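Local coordinates for AT-rich DNA-binding protein (Thermus thermophilus, PDB 2DT5) that represses transcription as a redox sensor of the Rex family, binding DNA as a homodimer and responding to the cellular balance of NADH and NAD(+), at the interface of chains A and B. Residues are numbered along the deposited sequence; one frame, centred on the assembly and turned at random. Chains: chain A/B, AT-rich DNA-binding protein.

Contact 1: the interface of chains A and B. Residues chain A 143, 166-169, 183-185; chain B 196, 199-200.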
ATOM      1  N   ILE A 143      10.121   3.888 -14.865  1.00 23.64           N
ATOM      2  CA  ILE A 143       8.951   3.971 -14.000  1.00 24.55           C
ATOM      3  C   ILE A 143       8.622   5.397 -13.589  1.00 30.61           C
ATOM      4  O   ILE A 143       9.515   6.167 -13.211  1.00 27.53           O
ATOM      5  CB  ILE A 143       9.188   3.136 -12.712  1.00 24.88           C
ATOM      6  CG1 ILE A 143       9.182   1.641 -13.049  1.00 23.37           C
ATOM      7  CG2 ILE A 143       8.136   3.460 -11.656  1.00 21.68           C
ATOM      8  CD1 ILE A 143       9.742   0.772 -11.888  1.00 25.34           C
ATOM      9  N   LYS A 166       7.576   2.472 -18.934  1.00 25.58           N
ATOM     10  CA  LYS A 166       7.320   1.034 -18.846  1.00 31.49           C
ATOM     11  C   LYS A 166       6.384   0.707 -17.682  1.00 25.71           C
ATOM     12  O   LYS A 166       5.715  -0.319 -17.669  1.00 24.99           O
ATOM     13  CB  LYS A 166       8.633   0.265 -18.662  1.00 29.45           C
ATOM     14  CG  LYS A 166       9.535   0.225 -19.885  1.00 36.83           C
ATOM     15  CD  LYS A 166      10.858  -0.457 -19.545  1.00 38.83           C
ATOM     16  CE  LYS A 166      11.536  -1.039 -20.781  1.00 47.33           C
ATOM     17  NZ  LYS A 166      11.608  -0.080 -21.916  1.00 48.13           N
ATOM     18  N   GLY A 167       6.349   1.568 -16.681  1.00 26.15           N
ATOM     19  CA  GLY A 167       5.465   1.280 -15.574  1.00 25.93           C
ATOM     20  C   GLY A 167       5.029   2.546 -14.900  1.00 27.52           C
ATOM     21  O   GLY A 167       5.773   3.538 -14.915  1.00 20.94           O
ATOM     22  N   ILE A 168       3.838   2.523 -14.300  1.00 23.07           N
ATOM     23  CA  ILE A 168       3.344   3.698 -13.599  1.00 22.80           C
ATOM     24  C   ILE A 168       2.809   3.348 -12.215  1.00 24.84           C
ATOM     25  O   ILE A 168       1.917   2.527 -12.075  1.00 23.48           O
ATOM     26  CB  ILE A 168       2.206   4.376 -14.407  1.00 24.06           C
ATOM     27  CG1 ILE A 168       2.737   4.844 -15.772  1.00 22.22           C
ATOM     28  CG2 ILE A 168       1.622   5.553 -13.624  1.00 19.76           C
ATOM     29  CD1 ILE A 168       1.681   5.490 -16.646  1.00 22.20           C
ATOM     30  N   LEU A 169       3.412   3.984 -11.219  1.00 24.37           N
ATOM     31  CA  LEU A 169       2.921   3.893  -9.852  1.00 24.89           C
ATOM     32  C   LEU A 169       1.935   5.047  -9.752  1.00 27.86           C
ATOM     33  O   LEU A 169       2.334   6.196  -9.535  1.00 23.37           O
ATOM     34  CB  LEU A 169       4.042   4.033  -8.819  1.00 25.27           C
ATOM     35  CG  LEU A 169       3.616   3.778  -7.375  1.00 25.56           C
ATOM     36  CD1 LEU A 169       3.230   2.323  -7.196  1.00 24.91           C
ATOM     37  CD2 LEU A 169       4.732   4.171  -6.418  1.00 18.71           C
ATOM     38  N   ALA A 183       2.899  -1.531 -17.359  1.00 27.83           N
ATOM     39  CA  ALA A 183       2.445  -1.921 -16.033  1.00 28.95           C
ATOM     40  C   ALA A 183       1.948  -0.713 -15.227  1.00 22.85           C
ATOM     41  O   ALA A 183       2.506   0.373 -15.318  1.00 30.67           O
ATOM     42  CB  ALA A 183       3.591  -2.607 -15.275  1.00 30.75           C
ATOM     43  N   VAL A 184       0.920  -0.924 -14.412  1.00 23.29           N
ATOM     44  CA  VAL A 184       0.359   0.138 -13.577  1.00 25.36           C
ATOM     45  C   VAL A 184      -0.027  -0.441 -12.221  1.00 26.03           C
ATOM     46  O   VAL A 184      -0.641  -1.498 -12.174  1.00 23.21           O
ATOM     47  CB  VAL A 184      -0.955   0.749 -14.191  1.00 22.71           C
ATOM     48  CG1 VAL A 184      -1.475   1.908 -13.291  1.00 23.57           C
ATOM     49  CG2 VAL A 184      -0.701   1.285 -15.587  1.00 20.35           C
ATOM     50  N   GLU A 185       0.338   0.244 -11.133  1.00 25.16           N
ATOM     51  CA  GLU A 185      -0.054  -0.164  -9.774  1.00 26.08           C
ATOM     52  C   GLU A 185      -0.696   1.060  -9.140  1.00 25.99           C
ATOM     53  O   GLU A 185      -0.097   2.132  -9.140  1.00 29.50           O
ATOM     54  CB  GLU A 185       1.156  -0.570  -8.909  1.00 25.67           C
ATOM     55  CG  GLU A 185       1.753  -1.900  -9.247  1.00 35.15           C
ATOM     56  CD  GLU A 185       0.806  -3.043  -8.946  1.00 36.43           C
ATOM     57  OE1 GLU A 185       0.245  -3.053  -7.825  1.00 32.36           O
ATOM     58  OE2 GLU A 185       0.640  -3.925  -9.817  1.00 31.84           O
TER
ATOM     59  N   LEU B 196       5.795  -3.275  -9.645  1.00 24.58           N
ATOM     60  CA  LEU B 196       5.989  -2.824 -11.035  1.00 29.01           C
ATOM     61  C   LEU B 196       7.237  -3.441 -11.668  1.00 27.23           C
ATOM     62  O   LEU B 196       7.217  -3.835 -12.843  1.00 30.04           O
ATOM     63  CB  LEU B 196       6.102  -1.300 -11.133  1.00 25.09           C
ATOM     64  CG  LEU B 196       4.830  -0.461 -11.036  1.00 30.76           C
ATOM     65  CD1 LEU B 196       5.211   1.031 -10.894  1.00 25.04           C
ATOM     66  CD2 LEU B 196       3.975  -0.682 -12.287  1.00 24.68           C
ATOM     67  N   ALA B 199       6.273  -6.822 -12.546  1.00 36.02           N
ATOM     68  CA  ALA B 199       5.388  -6.793 -13.700  1.00 33.44           C
ATOM     69  C   ALA B 199       6.125  -6.494 -15.009  1.00 32.74           C
ATOM     70  O   ALA B 199       5.894  -7.149 -16.021  1.00 33.00           O
ATOM     71  CB  ALA B 199       4.280  -5.771 -13.470  1.00 34.67           C
ATOM     72  N   ILE B 200       7.021  -5.511 -14.982  1.00 26.61           N
ATOM     73  CA  ILE B 200       7.768  -5.141 -16.178  1.00 30.57           C
ATOM     74  C   ILE B 200       8.665  -6.282 -16.667  1.00 35.85           C
ATOM     75  O   ILE B 200       8.811  -6.483 -17.866  1.00 37.50           O
ATOM     76  CB  ILE B 200       8.633  -3.876 -15.934  1.00 26.81           C
ATOM     77  CG1 ILE B 200       7.733  -2.679 -15.613  1.00 26.23           C
ATOM     78  CG2 ILE B 200       9.470  -3.573 -17.174  1.00 30.20           C
ATOM     79  CD1 ILE B 200       8.472  -1.478 -15.047  1.00 26.28           C
TER

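Contact 2: the interface of chains A and B. Residues chain A 10, 13, 37-40; chain B 1-3.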
ATOM      1  N   ARG A  10       4.785 -11.296   0.280  1.00 31.97           N
ATOM      2  CA  ARG A  10       5.296 -12.424   1.035  1.00 34.43           C
ATOM      3  C   ARG A  10       6.739 -12.723   0.597  1.00 33.13           C
ATOM      4  O   ARG A  10       7.598 -13.014   1.438  1.00 31.39           O
ATOM      5  CB  ARG A  10       4.399 -13.630   0.785  1.00 41.36           C
ATOM      6  CG  ARG A  10       4.137 -14.508   1.982  1.00 49.51           C
ATOM      7  CD  ARG A  10       3.074 -15.558   1.626  1.00 49.64           C
ATOM      8  NE  ARG A  10       1.785 -14.922   1.506  1.00 48.38           N
ATOM      9  CZ  ARG A  10       0.896 -15.124   0.537  1.00 41.14           C
ATOM     10  NH1 ARG A  10       1.111 -15.974  -0.466  1.00 32.12           N
ATOM     11  NH2 ARG A  10      -0.218 -14.423   0.572  1.00 34.75           N
ATOM     12  N   THR A  13       9.107 -10.422   2.082  1.00 29.97           N
ATOM     13  CA  THR A  13       9.328 -10.784   3.477  1.00 28.81           C
ATOM     14  C   THR A  13      10.387 -11.888   3.529  1.00 30.64           C
ATOM     15  O   THR A  13      11.340 -11.811   4.308  1.00 26.26           O
ATOM     16  CB  THR A  13       8.027 -11.305   4.157  1.00 34.56           C
ATOM     17  OG1 THR A  13       7.034 -10.273   4.157  1.00 34.60           O
ATOM     18  CG2 THR A  13       8.301 -11.707   5.599  1.00 31.62           C
ATOM     19  N   LEU A  37      10.222 -17.758  10.998  1.00 41.51           N
ATOM     20  CA  LEU A  37      10.635 -16.353  10.994  1.00 39.44           C
ATOM     21  C   LEU A  37       9.583 -15.428  10.360  1.00 38.99           C
ATOM     22  O   LEU A  37       9.407 -14.278  10.777  1.00 34.97           O
ATOM     23  CB  LEU A  37      11.953 -16.182  10.230  1.00 37.66           C
ATOM     24  CG  LEU A  37      13.336 -16.375  10.872  1.00 44.99           C
ATOM     25  CD1 LEU A  37      13.249 -16.191  12.367  1.00 38.42           C
ATOM     26  CD2 LEU A  37      13.884 -17.740  10.535  1.00 43.22           C
ATOM     27  N   ALA A  38       8.900 -15.927   9.337  1.00 33.47           N
ATOM     28  CA  ALA A  38       7.889 -15.143   8.630  1.00 33.87           C
ATOM     29  C   ALA A  38       6.528 -15.280   9.314  1.00 38.47           C
ATOM     30  O   ALA A  38       5.604 -14.511   9.038  1.00 38.68           O
ATOM     31  CB  ALA A  38       7.785 -15.638   7.185  1.00 19.20           C
ATOM     32  N   GLN A  39       6.422 -16.265  10.203  1.00 37.42           N
ATOM     33  CA  GLN A  39       5.171 -16.560  10.895  1.00 46.75           C
ATOM     34  C   GLN A  39       4.106 -16.894   9.865  1.00 42.72           C
ATOM     35  O   GLN A  39       3.056 -16.252   9.766  1.00 37.20           O
ATOM     36  CB  GLN A  39       4.747 -15.384  11.766  1.00 49.38           C
ATOM     37  CG  GLN A  39       5.666 -15.200  12.960  1.00 60.97           C
ATOM     38  CD  GLN A  39       5.139 -14.228  13.990  1.00 66.04           C
ATOM     39  OE1 GLN A  39       5.771 -14.004  15.023  1.00 67.76           O
ATOM     40  NE2 GLN A  39       4.018 -13.550  13.922  1.00 69.04           N
ATOM     41  N   VAL A  40       4.415 -17.930   9.099  1.00 44.97           N
ATOM     42  CA  VAL A  40       3.563 -18.475   8.085  1.00 45.11           C
ATOM     43  C   VAL A  40       3.870 -19.945   8.078  1.00 46.44           C
ATOM     44  O   VAL A  40       4.968 -20.360   8.472  1.00 41.59           O
ATOM     45  CB  VAL A  40       3.836 -17.811   6.705  1.00 44.65           C
ATOM     46  CG1 VAL A  40       3.387 -18.737   5.576  1.00 54.44           C
ATOM     47  CG2 VAL A  40       3.141 -16.471   6.606  1.00 42.10           C
TER
ATOM     48  N   MET B   1       9.704  -8.366  10.985  1.00 71.87           N
ATOM     49  CA  MET B   1      10.272  -9.368  10.034  1.00 71.22           C
ATOM     50  C   MET B   1       9.200 -10.352   9.562  1.00 65.82           C
ATOM     51  O   MET B   1       9.304 -10.912   8.473  1.00 63.36           O
ATOM     52  CB  MET B   1      11.414 -10.140  10.709  1.00 77.18           C
ATOM     53  CG  MET B   1      12.452 -10.689   9.741  1.00 85.46           C
ATOM     54  SD  MET B   1      13.237  -9.375   8.754  1.00 88.09           S
ATOM     55  CE  MET B   1      14.349  -8.642   9.988  1.00 86.93           C
ATOM     56  N   LYS B   2       8.174 -10.555  10.390  1.00 57.46           N
ATOM     57  CA  LYS B   2       7.076 -11.472  10.073  1.00 55.52           C
ATOM     58  C   LYS B   2       6.144 -10.913   8.996  1.00 49.91           C
ATOM     59  O   LYS B   2       6.099  -9.707   8.772  1.00 44.15           O
ATOM     60  CB  LYS B   2       6.268 -11.777  11.341  1.00 55.24           C
ATOM     61  N   VAL B   3       5.418 -11.794   8.312  1.00 51.64           N
ATOM     62  CA  VAL B   3       4.463 -11.341   7.295  1.00 49.18           C
ATOM     63  C   VAL B   3       3.360 -10.647   8.103  1.00 50.83           C
ATOM     64  O   VAL B   3       2.904 -11.193   9.106  1.00 43.75           O
ATOM     65  CB  VAL B   3       3.825 -12.528   6.524  1.00 47.46           C
ATOM     66  CG1 VAL B   3       2.747 -12.007   5.573  1.00 48.82           C
ATOM     67  CG2 VAL B   3       4.891 -13.301   5.756  1.00 34.65           C
TER
HETATM   68  O   HOH W   1       7.194  -8.241   6.083  1.00 49.05           O

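Contact 1: the interface of chains A and B
B:Leu196 lays its forked tip across A:Ala183 and A:Leu169, on strands 183-186 and 167-170 of the Rossmann domain of this Rex-family repressor. The side chain comes from B helix 192-201, which packs on chain A with B:Leu196, B:Ala199 and B:Ile200 turned towards it. The two methyls of the leucine part over the backbone. B:Leu196 CD1 lies 3.5 Å from the amide N of A:Leu169, while B:Leu196 CD2 lies 3.5 Å from the carbonyl O of A:Ala183. B:Leu196 CD2 also touches the methyl CB of A:Ala183 at 3.6 Å. CB of A:Ala183 meets CB of B:Ala199 tip to tip at 3.7 Å, where two small side chains let helix and strand come close. CG of A:Glu185 runs alongside the leucine in the opposite sense, 3.8 Å from B:Leu196 CG. The glutamate chain bends at chi2 (-66°), and its aliphatic part rather than its carboxylate makes this contact.

One turn further along the helix, B:Ile200 CD1 touches A:Ile143 CG1 at 3.8 Å, the two side chains crossing obliquely. CG1 of B:Ile200 rests 3.7 Å from the carbonyl O of A:Lys166, whose aliphatic stem passes the isoleucine at about a right angle. A:Ile143 serves both helix residues. With CG1 beside its backbone N (chi1 -70°) that branch goes to B:Ile200, and A:Ile143 CG2 reaches CD1 of B:Leu196 at 3.9 Å. No nitrogen or oxygen finds a bonding partner across this patch, and hydrocarbon shape carries the fit. The backbones of A:Gly167, A:Ile168 and A:Val184 also border the leucine and isoleucine, and their side-by-side strands set the spacing of the surface on which the helix packs.

Contact 2: the interface of chains A and B
This homodimer interface is an arm-to-domain contact: B:Val3, in the extended N-terminal segment of chain B, docks against A:Thr13 and A:Ala38 of the winged-helix DNA-binding domain of chain A, tying each chain's start to its partner. The amide N of B:Val3 donates to the carbonyl O of A:Ala38 at 2.8 Å, nearly straight (172° at the hydrogen). The donor approaches the C=O at 135°, tilted out of the carbonyl plane. This acceptor lies at the end of helix 31-38.

The valine side chain then lodges between two helices. Its CG1 is anti to the backbone N (chi1 175°), which leaves CG2 to enter the cleft. There CG2 of B:Val3 meets CG2 of A:Val40 at 3.7 Å and, crossing the threonine at about a right angle, CG2 of A:Thr13 at 3.8 Å. The methyl of A:Ala38 and the CG methylene of A:Arg10 border the same methyl. Beside it, CB of B:Lys2 lies along the extended side chain of A:Gln39, 3.8 Å from the amide carbon CD; the rest of the lysine is not modelled.

A:Thr13 also uses its hydroxyl OG1, which is 2.8 Å from water 1; that water makes a longer, weaker approach of 3.3 Å to the carbonyl O of B:Lys2. A valine in place of A:Thr13 would probably leave water 1 without its hydroxyl anchor and weaken its link to the arm. B:Met1 is poorly ordered and adds little firm detail. By pinning the arm across helices 5-23 and 31-38, the site probably helps set how the partner's DNA-binding domain is held in the dimer.

The C-alpha centres of contact 1 and contact 2 lie about 26 Å apart, and the two share no residue. Both join the same pair of chains, yet at different levels: contact 1 brings the C-terminal part of chain B to the Rossmann sheet of chain A, whereas contact 2 brings its N-terminus to the DNA-binding domain. Chain B thus grips its partner near both ends of its sequence, and two-fold symmetry repeats each grip with the chains exchanged. Such interlocking would plausibly couple changes around the nucleotide-binding domains to the placement of the winged helices, although this structure alone does not show that movement.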